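Local coordinates for putative flagellar hook-associated protein (Vibrio parahaemolyticus, PDB 3PWX) that probably serves as a structural subunit of the bacterial flagellum, as a flagellin-family protein associated with the hook, at residues Ile23-Tyr26 with Gln27-Ala31; Lys34-Leu37 with Ser38-Thr42; Ile75-Leu78 with Lys79-Arg82; Pro170-Gln173 with Ala174-Ala178; Asn189-Gly192 with Ala193-Glu196. One frame throughout, in Å; residues are numbered along the deposited sequence.

Interaction 1 (Ile23-Tyr26 with Gln27-Ala31); sequences IAQY and QSNIA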
loop_
_atom_site.group_PDB
_atom_site.type_symbol
_atom_site.label_atom_id
_atom_site.label_comp_id
_atom_site.label_asym_id
_atom_site.label_seq_id
_atom_site.Cartn_x
_atom_site.Cartn_y
_atom_site.Cartn_z
ATOM N N ILE A 23 -8.238 -8.847 12.854
ATOM C CA ILE A 23 -9.282 -8.370 11.949
ATOM C C ILE A 23 -9.991 -7.080 12.418
ATOM O O ILE A 23 -10.166 -6.095 11.626
ATOM C CB ILE A 23 -10.304 -9.477 11.697
ATOM C CG1 ILE A 23 -9.587 -10.777 11.259
ATOM C CG2 ILE A 23 -11.357 -9.061 10.692
ATOM C CD1 ILE A 23 -10.555 -12.019 11.043
ATOM N N ALA A 24 -10.360 -7.047 13.703
ATOM C CA ALA A 24 -11.069 -5.862 14.207
ATOM C C ALA A 24 -10.114 -4.687 14.142
ATOM O O ALA A 24 -10.534 -3.583 13.878
ATOM C CB ALA A 24 -11.593 -6.057 15.614
ATOM N N GLN A 25 -8.825 -4.937 14.307
ATOM C CA GLN A 25 -7.890 -3.846 14.191
ATOM C C GLN A 25 -7.740 -3.373 12.738
ATOM O O GLN A 25 -7.769 -2.157 12.465
ATOM C CB GLN A 25 -6.539 -4.180 14.804
ATOM C CG GLN A 25 -5.821 -2.892 15.175
ATOM C CD GLN A 25 -4.292 -3.084 15.417
ATOM O OE1 GLN A 25 -3.459 -2.340 14.838
ATOM N NE2 GLN A 25 -3.924 -4.074 16.268
ATOM N N TYR A 26 -7.590 -4.305 11.798
ATOM C CA TYR A 26 -7.516 -3.897 10.398
ATOM C C TYR A 26 -8.751 -3.138 9.987
ATOM O O TYR A 26 -8.655 -2.156 9.287
ATOM C CB TYR A 26 -7.329 -5.066 9.469
ATOM C CG TYR A 26 -5.999 -5.758 9.619
ATOM C CD1 TYR A 26 -4.804 -5.043 9.591
ATOM C CD2 TYR A 26 -5.925 -7.139 9.740
ATOM C CE1 TYR A 26 -3.515 -5.719 9.728
ATOM C CE2 TYR A 26 -4.668 -7.800 9.871
ATOM C CZ TYR A 26 -3.478 -7.077 9.873
ATOM O OH TYR A 26 -2.268 -7.741 9.951
ATOM N N GLN A 27 -9.930 -3.568 10.412
ATOM C CA GLN A 27 -11.121 -2.916 9.936
ATOM C C GLN A 27 -11.249 -1.542 10.560
ATOM O O GLN A 27 -11.898 -0.627 9.979
ATOM C CB GLN A 27 -12.360 -3.751 10.187
ATOM C CG GLN A 27 -12.332 -5.080 9.491
ATOM C CD GLN A 27 -13.704 -5.696 9.449
ATOM O OE1 GLN A 27 -14.091 -6.368 10.382
ATOM N NE2 GLN A 27 -14.468 -5.435 8.356
ATOM N N SER A 28 -10.615 -1.377 11.714
ATOM C CA SER A 28 -10.522 -0.060 12.330
ATOM C C SER A 28 -9.537 0.842 11.611
ATOM O O SER A 28 -9.740 2.046 11.587
ATOM C CB SER A 28 -10.156 -0.152 13.800
ATOM O OG SER A 28 -9.833 1.131 14.272
ATOM N N ASN A 29 -8.478 0.281 11.023
ATOM C CA ASN A 29 -7.525 1.060 10.232
ATOM C C ASN A 29 -8.204 1.529 8.969
ATOM O O ASN A 29 -8.060 2.693 8.566
ATOM C CB ASN A 29 -6.314 0.205 9.869
ATOM C CG ASN A 29 -5.387 -0.026 11.052
ATOM O OD1 ASN A 29 -5.605 0.501 12.154
ATOM N ND2 ASN A 29 -4.330 -0.837 10.830
ATOM N N ILE A 30 -8.970 0.629 8.354
ATOM C CA ILE A 30 -9.686 0.936 7.133
ATOM C C ILE A 30 -10.828 2.008 7.300
ATOM O O ILE A 30 -10.899 2.987 6.536
ATOM C CB ILE A 30 -10.257 -0.338 6.561
ATOM C CG1 ILE A 30 -9.124 -1.352 6.326
ATOM C CG2 ILE A 30 -11.086 -0.067 5.314
ATOM C CD1 ILE A 30 -9.636 -2.600 5.613
ATOM N N ALA A 31 -11.713 1.847 8.276
ATOM C CA ALA A 31 -12.650 2.911 8.607
ATOM C C ALA A 31 -11.855 4.212 8.886
ATOM O O ALA A 31 -12.248 5.283 8.460
ATOM C CB ALA A 31 -13.517 2.532 9.801
#
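On helix 7-61, within a predicted coiled coil, I23 and Q27 stand one turn apart with side chains lying alongside each other and pointing the same way. The amide N of Q27 donates to I23 O at 2.8 Å, and the side chain follows: with CG anti to Q27's own carbonyl carbon, beside its N (chi1 -61°), CG comes to 3.2 Å from that same I23 O. From there the chain runs extended, and OE1 ends 3.9 Å from the I23 CG2 branch, a plain van der Waals touch. One turn on, I30 N bonds Y26 O at 3.0 Å while its CG1 lies beside this oxygen. In the elongated bundle of this flagellin-family protein, I23 and I30 face helix 172-223. Branched and buried, they suit that interface, packing on H211 and N214 and on L204 respectively. Q27 is long enough to reach the same helix, where NE2 makes weak hydrogen bonds to D208 and S212. Y26 places its ring against that of H211, the planes about 10° from parallel. N29 ND2 stands obliquely to the Y26 ring, 4.4 Å from CD1, but its hydrogen bond goes to T129 O of strand 127-131, where Y26 also touches T129 and I30 touches V130.

Interaction 2 (Lys34-Leu37 with Ser38-Thr42); sequences KTTL and SSQET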
loop_
_atom_site.group_PDB
_atom_site.type_symbol
_atom_site.label_atom_id
_atom_site.label_comp_id
_atom_site.label_asym_id
_atom_site.label_seq_id
_atom_site.Cartn_x
_atom_site.Cartn_y
_atom_site.Cartn_z
ATOM N N LYS A 34 -10.674 5.706 5.545
ATOM C CA LYS A 34 -11.787 6.226 4.774
ATOM C C LYS A 34 -12.188 7.611 5.244
ATOM O O LYS A 34 -12.631 8.478 4.445
ATOM C CB LYS A 34 -12.984 5.309 4.876
ATOM C CG LYS A 34 -12.776 3.938 4.230
ATOM C CD LYS A 34 -14.091 3.255 3.966
ATOM C CE LYS A 34 -14.867 4.131 2.945
ATOM N NZ LYS A 34 -15.496 3.280 1.866
ATOM N N THR A 35 -12.053 7.812 6.549
ATOM C CA THR A 35 -12.424 9.073 7.148
ATOM C C THR A 35 -11.480 10.167 6.755
ATOM O O THR A 35 -11.883 11.276 6.545
ATOM C CB THR A 35 -12.396 8.987 8.657
ATOM O OG1 THR A 35 -13.518 8.198 9.059
ATOM C CG2 THR A 35 -12.509 10.426 9.266
ATOM N N THR A 36 -10.219 9.826 6.671
ATOM C CA THR A 36 -9.146 10.747 6.378
ATOM C C THR A 36 -9.206 11.015 4.905
ATOM O O THR A 36 -8.941 12.131 4.464
ATOM C CB THR A 36 -7.873 9.996 6.683
ATOM O OG1 THR A 36 -7.846 9.781 8.093
ATOM C CG2 THR A 36 -6.648 10.752 6.257
ATOM N N LEU A 37 -9.597 10.016 4.121
ATOM C CA LEU A 37 -9.617 10.220 2.704
ATOM C C LEU A 37 -10.752 11.134 2.378
ATOM O O LEU A 37 -10.532 12.056 1.604
ATOM C CB LEU A 37 -9.711 8.913 1.922
ATOM C CG LEU A 37 -8.522 7.961 1.898
ATOM C CD1 LEU A 37 -8.918 6.730 1.079
ATOM C CD2 LEU A 37 -7.309 8.639 1.315
ATOM N N SER A 38 -11.942 10.943 2.960
ATOM C CA SER A 38 -13.106 11.803 2.670
ATOM C C SER A 38 -12.735 13.215 3.027
ATOM O O SER A 38 -13.048 14.161 2.306
ATOM C CB SER A 38 -14.291 11.491 3.538
ATOM O OG SER A 38 -14.710 10.207 3.305
ATOM N N SER A 39 -12.075 13.358 4.175
ATOM C CA SER A 39 -11.587 14.672 4.571
ATOM C C SER A 39 -10.735 15.418 3.518
ATOM O O SER A 39 -10.911 16.625 3.340
ATOM C CB SER A 39 -10.907 14.608 5.928
ATOM O OG SER A 39 -10.669 15.946 6.342
ATOM N N GLN A 40 -9.829 14.728 2.824
ATOM C CA GLN A 40 -9.074 15.338 1.704
ATOM C C GLN A 40 -9.929 15.706 0.491
ATOM O O GLN A 40 -9.625 16.659 -0.222
ATOM C CB GLN A 40 -8.023 14.389 1.197
ATOM C CG GLN A 40 -6.872 14.200 2.148
ATOM C CD GLN A 40 -6.017 12.989 1.809
ATOM O OE1 GLN A 40 -5.619 12.239 2.704
ATOM N NE2 GLN A 40 -5.753 12.769 0.519
ATOM N N GLU A 41 -10.955 14.914 0.259
ATOM C CA GLU A 41 -11.865 15.065 -0.846
ATOM C C GLU A 41 -12.658 16.337 -0.678
ATOM O O GLU A 41 -12.882 17.061 -1.657
ATOM C CB GLU A 41 -12.857 13.909 -0.859
ATOM C CG GLU A 41 -12.673 12.835 -1.938
ATOM C CD GLU A 41 -13.486 11.508 -1.651
ATOM O OE1 GLU A 41 -13.390 10.904 -0.540
ATOM O OE2 GLU A 41 -14.199 11.056 -2.562
ATOM N N THR A 42 -13.087 16.626 0.551
ATOM C CA THR A 42 -13.807 17.883 0.821
ATOM C C THR A 42 -12.918 19.041 0.426
ATOM O O THR A 42 -13.366 19.944 -0.267
ATOM C CB THR A 42 -14.119 18.012 2.323
ATOM O OG1 THR A 42 -15.115 17.047 2.703
ATOM C CG2 THR A 42 -14.586 19.430 2.701
#
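The carbonyl O of K34 is gripped twice by S38: OG donates to it at 2.9 Å and the backbone N at 3.0 Å, the two arriving from opposite faces of the carbonyl plane. A chi1 of -62° sets the hydroxyl beside S38's own backbone N, facing the preceding turn; serine is short enough to bond there and suits a position that is only partly exposed. The next residues along the helix add S39 N to T35 O and E41 N to L37 O, both at 3.2 Å. The extended E41 chain leaves from a chi1 of -106°, which brings OE1 to 3.8 Å from L37 O, though its hydrogen bond goes to H201. T36 and Q40 pass each other at a slant. All this lies in helix 7-61, in a predicted coiled coil, and the charged ends of K34 and E41 reach helix 172-223. K34 NZ forms a salt bridge with D205 there, and buried, apolar L37 packs on R200, while T36 OG1 bonds N32 O within its own helix. Q40 touches F100 and M140, and the T36 side chain lies about 10 Å from that of H97, a magnesium ligand in a structure of this protein, although no ion is bound to this chain.

Interaction 3 (Ile75-Leu78 with Lys79-Arg82); sequences ITEL and KSYR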
loop_
_atom_site.group_PDB
_atom_site.type_symbol
_atom_site.label_atom_id
_atom_site.label_comp_id
_atom_site.label_asym_id
_atom_site.label_seq_id
_atom_site.Cartn_x
_atom_site.Cartn_y
_atom_site.Cartn_z
ATOM N N ILE A 75 -10.879 41.898 -9.669
ATOM C CA ILE A 75 -9.627 41.702 -8.997
ATOM C C ILE A 75 -9.758 41.173 -7.565
ATOM O O ILE A 75 -9.099 40.230 -7.218
ATOM C CB ILE A 75 -8.754 42.942 -9.118
ATOM C CG1 ILE A 75 -8.095 42.905 -10.498
ATOM C CG2 ILE A 75 -7.741 43.043 -7.955
ATOM C CD1 ILE A 75 -7.537 44.219 -10.986
ATOM N N THR A 76 -10.622 41.769 -6.765
ATOM C CA THR A 76 -10.936 41.301 -5.419
ATOM C C THR A 76 -11.473 39.863 -5.395
ATOM O O THR A 76 -11.071 39.056 -4.531
ATOM C CB THR A 76 -11.984 42.235 -4.787
ATOM O OG1 THR A 76 -11.500 43.576 -4.871
ATOM C CG2 THR A 76 -12.295 41.895 -3.330
ATOM N N GLU A 77 -12.383 39.536 -6.310
ATOM C CA GLU A 77 -12.928 38.185 -6.334
ATOM C C GLU A 77 -11.899 37.128 -6.778
ATOM O O GLU A 77 -11.918 35.999 -6.255
ATOM C CB GLU A 77 -14.226 38.111 -7.131
ATOM C CG GLU A 77 -15.449 38.699 -6.402
ATOM C CD GLU A 77 -16.242 37.634 -5.625
ATOM O OE1 GLU A 77 -15.682 37.018 -4.673
ATOM O OE2 GLU A 77 -17.433 37.413 -5.973
ATOM N N LEU A 78 -10.988 37.499 -7.690
ATOM C CA LEU A 78 -9.856 36.621 -8.022
ATOM C C LEU A 78 -8.999 36.372 -6.809
ATOM O O LEU A 78 -8.764 35.193 -6.453
ATOM C CB LEU A 78 -8.988 37.128 -9.159
ATOM C CG LEU A 78 -9.545 36.974 -10.575
ATOM C CD1 LEU A 78 -8.647 37.760 -11.533
ATOM C CD2 LEU A 78 -9.739 35.490 -11.041
ATOM N N LYS A 79 -8.585 37.445 -6.147
ATOM C CA LYS A 79 -7.842 37.319 -4.911
ATOM C C LYS A 79 -8.556 36.486 -3.856
ATOM O O LYS A 79 -7.895 35.842 -3.096
ATOM C CB LYS A 79 -7.451 38.674 -4.337
ATOM C CG LYS A 79 -6.244 39.360 -5.008
ATOM C CD LYS A 79 -6.065 40.792 -4.423
ATOM C CE LYS A 79 -5.009 41.612 -5.166
ATOM N NZ LYS A 79 -4.905 43.057 -4.697
ATOM N N SER A 80 -9.886 36.479 -3.828
ATOM C CA SER A 80 -10.649 35.643 -2.894
ATOM C C SER A 80 -10.504 34.171 -3.100
ATOM O O SER A 80 -10.255 33.450 -2.131
ATOM C CB SER A 80 -12.132 35.904 -2.968
ATOM O OG SER A 80 -12.489 36.521 -1.773
ATOM N N TYR A 81 -10.700 33.745 -4.347
ATOM C CA TYR A 81 -10.576 32.340 -4.744
ATOM C C TYR A 81 -9.113 31.878 -4.663
ATOM O O TYR A 81 -8.838 30.771 -4.229
ATOM C CB TYR A 81 -11.222 32.101 -6.122
ATOM C CG TYR A 81 -12.727 32.409 -6.112
ATOM C CD1 TYR A 81 -13.580 31.662 -5.301
ATOM C CD2 TYR A 81 -13.277 33.445 -6.859
ATOM C CE1 TYR A 81 -14.944 31.893 -5.252
ATOM C CE2 TYR A 81 -14.678 33.707 -6.811
ATOM C CZ TYR A 81 -15.490 32.892 -5.998
ATOM O OH TYR A 81 -16.829 33.030 -5.858
ATOM N N ARG A 82 -8.201 32.778 -5.010
ATOM C CA ARG A 82 -6.805 32.581 -4.794
ATOM C C ARG A 82 -6.504 32.260 -3.334
ATOM O O ARG A 82 -5.837 31.250 -3.061
ATOM C CB ARG A 82 -5.990 33.767 -5.274
ATOM C CG ARG A 82 -4.482 33.572 -5.140
ATOM C CD ARG A 82 -3.777 34.920 -5.144
ATOM N NE ARG A 82 -4.025 35.638 -3.889
ATOM C CZ ARG A 82 -3.665 36.906 -3.660
ATOM N NH1 ARG A 82 -3.970 37.491 -2.510
ATOM N NH2 ARG A 82 -3.053 37.596 -4.608
#
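Y81 and E77 meet one turn apart, their closest approach made by the ring against the backbone: CD2 lies 3.0 Å from E77 O, which also accepts the N of Y81 at 3.2 Å. The backbone is equally compact at R82, whose N reaches L78 O at 2.9 Å, and at K79, whose N approaches I75 O almost straight, with an N-H...O angle of 177°. The carboxylate of E77 belongs to the looser side. Its chain bends at chi2 (-93°), bringing OE1 over to the ring but no closer than 4.1 Å from Y81 CE2, with the two planes 28° apart. T76, E77 and S80, all small or polar, occupy the exposed side, as suits residues that face water. I75 and K79 run alongside each other, I75 CG2 to K79 CE at 4.2 Å; the extended lysine offers its methylenes to the isoleucine and carries its ammonium beyond. K79 CG lies 3.5 Å above one face of the R82 guanidinium, near its rim. Helix 71-89 packs on two helices: buried L78 meets M54 and I57 of helix 7-61 and I158 of helix 154-166, I75 touches F165, and R82 makes a salt bridge to D159.

Interaction 4 (Pro170-Gln173 with Ala174-Ala178); sequences PNFQ and AEVDA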
loop_
_atom_site.group_PDB
_atom_site.type_symbol
_atom_site.label_atom_id
_atom_site.label_comp_id
_atom_site.label_asym_id
_atom_site.label_seq_id
_atom_site.Cartn_x
_atom_site.Cartn_y
_atom_site.Cartn_z
ATOM N N PRO A 170 0.845 45.009 -23.902
ATOM C CA PRO A 170 0.579 44.318 -25.185
ATOM C C PRO A 170 0.368 42.807 -25.012
ATOM O O PRO A 170 -0.078 42.110 -25.949
ATOM C CB PRO A 170 1.860 44.565 -25.985
ATOM C CG PRO A 170 2.516 45.784 -25.348
ATOM C CD PRO A 170 2.090 45.813 -23.919
ATOM N N ASN A 171 0.698 42.328 -23.807
ATOM C CA ASN A 171 0.663 40.915 -23.418
ATOM C C ASN A 171 -0.575 40.447 -22.681
ATOM O O ASN A 171 -0.627 39.295 -22.184
ATOM C CB ASN A 171 1.880 40.602 -22.572
ATOM C CG ASN A 171 2.854 39.734 -23.307
ATOM O OD1 ASN A 171 2.892 38.524 -23.101
ATOM N ND2 ASN A 171 3.608 40.337 -24.226
ATOM N N PHE A 172 -1.570 41.331 -22.618
ATOM C CA PHE A 172 -2.811 41.057 -21.926
ATOM C C PHE A 172 -3.431 39.746 -22.387
ATOM O O PHE A 172 -3.685 38.869 -21.570
ATOM C CB PHE A 172 -3.787 42.213 -22.116
ATOM C CG PHE A 172 -5.058 42.095 -21.323
ATOM C CD1 PHE A 172 -6.194 41.529 -21.885
ATOM C CD2 PHE A 172 -5.140 42.595 -20.036
ATOM C CE1 PHE A 172 -7.397 41.450 -21.161
ATOM C CE2 PHE A 172 -6.337 42.511 -19.304
ATOM C CZ PHE A 172 -7.461 41.941 -19.868
ATOM N N GLN A 173 -3.664 39.602 -23.687
ATOM C CA GLN A 173 -4.341 38.403 -24.155
ATOM C C GLN A 173 -3.515 37.117 -23.921
ATOM O O GLN A 173 -4.072 36.039 -23.798
ATOM C CB GLN A 173 -4.738 38.541 -25.607
ATOM C CG GLN A 173 -5.979 37.711 -25.990
ATOM C CD GLN A 173 -7.212 37.996 -25.131
ATOM O OE1 GLN A 173 -7.600 39.162 -24.910
ATOM N NE2 GLN A 173 -7.858 36.913 -24.665
ATOM N N ALA A 174 -2.192 37.261 -23.843
ATOM C CA ALA A 174 -1.315 36.140 -23.653
ATOM C C ALA A 174 -1.322 35.641 -22.177
ATOM O O ALA A 174 -1.280 34.413 -21.929
ATOM C CB ALA A 174 0.094 36.490 -24.110
ATOM N N GLU A 175 -1.365 36.570 -21.211
ATOM C CA GLU A 175 -1.496 36.194 -19.794
ATOM C C GLU A 175 -2.839 35.557 -19.552
ATOM O O GLU A 175 -2.921 34.522 -18.854
ATOM C CB GLU A 175 -1.367 37.385 -18.853
ATOM C CG GLU A 175 0.043 37.895 -18.710
ATOM C CD GLU A 175 0.944 37.007 -17.873
ATOM O OE1 GLU A 175 0.662 35.809 -17.681
ATOM O OE2 GLU A 175 1.984 37.520 -17.415
ATOM N N VAL A 176 -3.890 36.175 -20.116
ATOM C CA VAL A 176 -5.222 35.558 -20.099
ATOM C C VAL A 176 -5.143 34.071 -20.513
ATOM O O VAL A 176 -5.592 33.201 -19.766
ATOM C CB VAL A 176 -6.252 36.385 -20.943
ATOM C CG1 VAL A 176 -7.535 35.582 -21.320
ATOM C CG2 VAL A 176 -6.584 37.694 -20.209
ATOM N N ASP A 177 -4.568 33.794 -21.686
ATOM C CA ASP A 177 -4.425 32.428 -22.196
ATOM C C ASP A 177 -3.475 31.580 -21.312
ATOM O O ASP A 177 -3.710 30.406 -21.123
ATOM C CB ASP A 177 -4.006 32.415 -23.678
ATOM C CG ASP A 177 -5.125 32.860 -24.610
ATOM O OD1 ASP A 177 -6.216 32.186 -24.639
ATOM O OD2 ASP A 177 -4.921 33.869 -25.345
ATOM N N ALA A 178 -2.439 32.162 -20.732
ATOM C CA ALA A 178 -1.620 31.361 -19.804
ATOM C C ALA A 178 -2.416 31.026 -18.552
ATOM O O ALA A 178 -2.347 29.902 -18.039
ATOM C CB ALA A 178 -0.300 32.036 -19.467
#
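N171 O receives the N of E175 at 3.0 Å, and this bond, followed by V176 N to F172 O and D177 N to Q173 O at 3.1 Å each, closes the first turns of helix 172-223. N171 O also accepts a weak bond from A174 N. F172 CE1 touches V176 CG2 at 4.0 Å, the methyl sitting over one face of the ring. The chi1 of V176, 162°, turns CG2 to the side of its own backbone N, back toward the preceding turn, so that it meets the ring and also F172 O, at 3.4 Å. The second methyl, CG1, is met by Q173 NE2 at 3.6 Å: the glutamine bends at chi2 (55°), and its chain slants across both V176 and D177. This is the start of the long C-terminal helix, with N171 at the N-cap position; the asparagine makes no capping bond with its side chain, whose OD1 instead rests 3.6 Å from A174 CB, a small methyl that the amide oxygen can lie against. N171 N is bonded to S169 OG. The branched, apolar V176 is buried against L161 of helix 154-166, while F172 lies on E164. E175 turns its carboxylate away from the turn, OE1 accepting a hydrogen bond from Q157 NE2. D177, on the exposed side, has OD2 close to Q173 O; as both are acceptors, that approach is doubtful.

Interaction 5 (Asn189-Gly192 with Ala193-Glu196); sequences NVLG and AMTE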
loop_
_atom_site.group_PDB
_atom_site.type_symbol
_atom_site.label_atom_id
_atom_site.label_comp_id
_atom_site.label_asym_id
_atom_site.label_seq_id
_atom_site.Cartn_x
_atom_site.Cartn_y
_atom_site.Cartn_z
ATOM N N ASN A 189 -5.515 18.045 -12.591
ATOM C CA ASN A 189 -4.769 17.380 -11.523
ATOM C C ASN A 189 -5.683 17.183 -10.297
ATOM O O ASN A 189 -5.699 16.115 -9.676
ATOM C CB ASN A 189 -3.535 18.216 -11.147
ATOM C CG ASN A 189 -2.407 18.116 -12.161
ATOM O OD1 ASN A 189 -2.458 17.343 -13.074
ATOM N ND2 ASN A 189 -1.373 18.901 -11.973
ATOM N N VAL A 190 -6.427 18.224 -9.932
ATOM C CA VAL A 190 -7.319 18.153 -8.767
ATOM C C VAL A 190 -8.344 17.066 -8.961
ATOM O O VAL A 190 -8.583 16.268 -8.054
ATOM C CB VAL A 190 -8.009 19.529 -8.453
ATOM C CG1 VAL A 190 -9.225 19.346 -7.542
ATOM C CG2 VAL A 190 -7.044 20.416 -7.785
ATOM N N LEU A 191 -8.877 16.968 -10.174
ATOM C CA LEU A 191 -9.911 15.995 -10.492
ATOM C C LEU A 191 -9.322 14.613 -10.586
ATOM O O LEU A 191 -9.973 13.640 -10.225
ATOM C CB LEU A 191 -10.643 16.367 -11.814
ATOM C CG LEU A 191 -11.652 17.550 -11.829
ATOM C CD1 LEU A 191 -12.348 17.681 -13.176
ATOM C CD2 LEU A 191 -12.713 17.441 -10.695
ATOM N N GLY A 192 -8.092 14.518 -11.079
ATOM C CA GLY A 192 -7.409 13.219 -11.164
ATOM C C GLY A 192 -7.147 12.653 -9.773
ATOM O O GLY A 192 -7.318 11.450 -9.527
ATOM N N ALA A 193 -6.741 13.513 -8.857
ATOM C CA ALA A 193 -6.592 13.178 -7.431
ATOM C C ALA A 193 -7.816 12.598 -6.778
ATOM O O ALA A 193 -7.712 11.661 -6.007
ATOM C CB ALA A 193 -6.239 14.458 -6.668
HETATM N N MSE A 194 -8.978 13.203 -7.054
HETATM C CA MSE A 194 -10.243 12.832 -6.419
HETATM C C MSE A 194 -10.728 11.537 -7.029
HETATM O O MSE A 194 -11.358 10.719 -6.361
HETATM C CB MSE A 194 -11.284 13.966 -6.644
HETATM C CG MSE A 194 -11.172 15.205 -5.708
HETATM SE SE MSE A 194 -12.368 16.677 -6.307
HETATM C CE MSE A 194 -13.925 16.182 -5.191
ATOM N N THR A 195 -10.487 11.361 -8.330
ATOM C CA THR A 195 -10.729 10.068 -8.962
ATOM C C THR A 195 -9.819 9.032 -8.304
ATOM O O THR A 195 -10.240 7.914 -8.018
ATOM C CB THR A 195 -10.442 10.138 -10.443
ATOM O OG1 THR A 195 -11.432 10.969 -11.074
ATOM C CG2 THR A 195 -10.543 8.784 -11.053
ATOM N N GLU A 196 -8.571 9.408 -8.008
ATOM C CA GLU A 196 -7.672 8.465 -7.398
ATOM C C GLU A 196 -8.152 8.164 -5.990
ATOM O O GLU A 196 -8.207 7.026 -5.601
ATOM C CB GLU A 196 -6.239 8.960 -7.430
ATOM C CG GLU A 196 -5.261 7.844 -7.221
ATOM C CD GLU A 196 -3.855 8.306 -6.821
ATOM O OE1 GLU A 196 -3.373 9.327 -7.366
ATOM O OE2 GLU A 196 -3.234 7.587 -5.976
#
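L191 O accepts two hydrogen bonds from T195, through its backbone N at 3.0 Å and its OG1 at 3.2 Å. The two donors come from opposite faces of the carbonyl plane; a chi1 of -69° lays OG1 beside T195's own N, facing back along the helix, while CG2 stands anti to that N. Elsewhere the backbone bonds are single: A193 N to N189 O at 2.9 Å and E196 N to G192 O at 2.8 Å. Apolar contacts centre on the selenomethionine M194, whose selenium touches V190 CG1 at 4.3 Å and L191 CD2 at 4.5 Å; its flexible chain goes on to L44 and D45 of helix 7-61, and V190 packs on V47 and S48 there. A193 CB, a lone methyl, lies 3.3 Å from V190 O. The charged and polar ends find partners outside: E196 OE2 forms a salt bridge to R200 and a long, weak ion pair with K132 of the second subunit, while N189 ND2 bonds I145 O. The chemistry thus implies a division of roles: V190 and M194 present apolar groups to helix 7-61 and A193 to M140 and I145, while T195 bonds its hydroxyl within the helix on an exposed face.

All five contacts are local steps along the chain, in series: interactions 1 and 2 on helix 7-61, interaction 3 on helix 71-89, interaction 4 at the start of helix 172-223 and interaction 5 farther along it. Interactions 1 and 2 adjoin in sequence, their centres about 17 Å apart. Interactions 2 and 5 touch from different helices, centres about 13 Å apart, E41 O packing against M194 CE at 3.8 Å. Interactions 3 and 4 lie toward one end, centres about 18 Å apart and without touching, while interaction 1 lies across the chain's centre, its own centre about 52 Å from that of interaction 4. The N-terminal and C-terminal helices thus run along each other through an elongated molecule, consistent with a structural role in the flagellum.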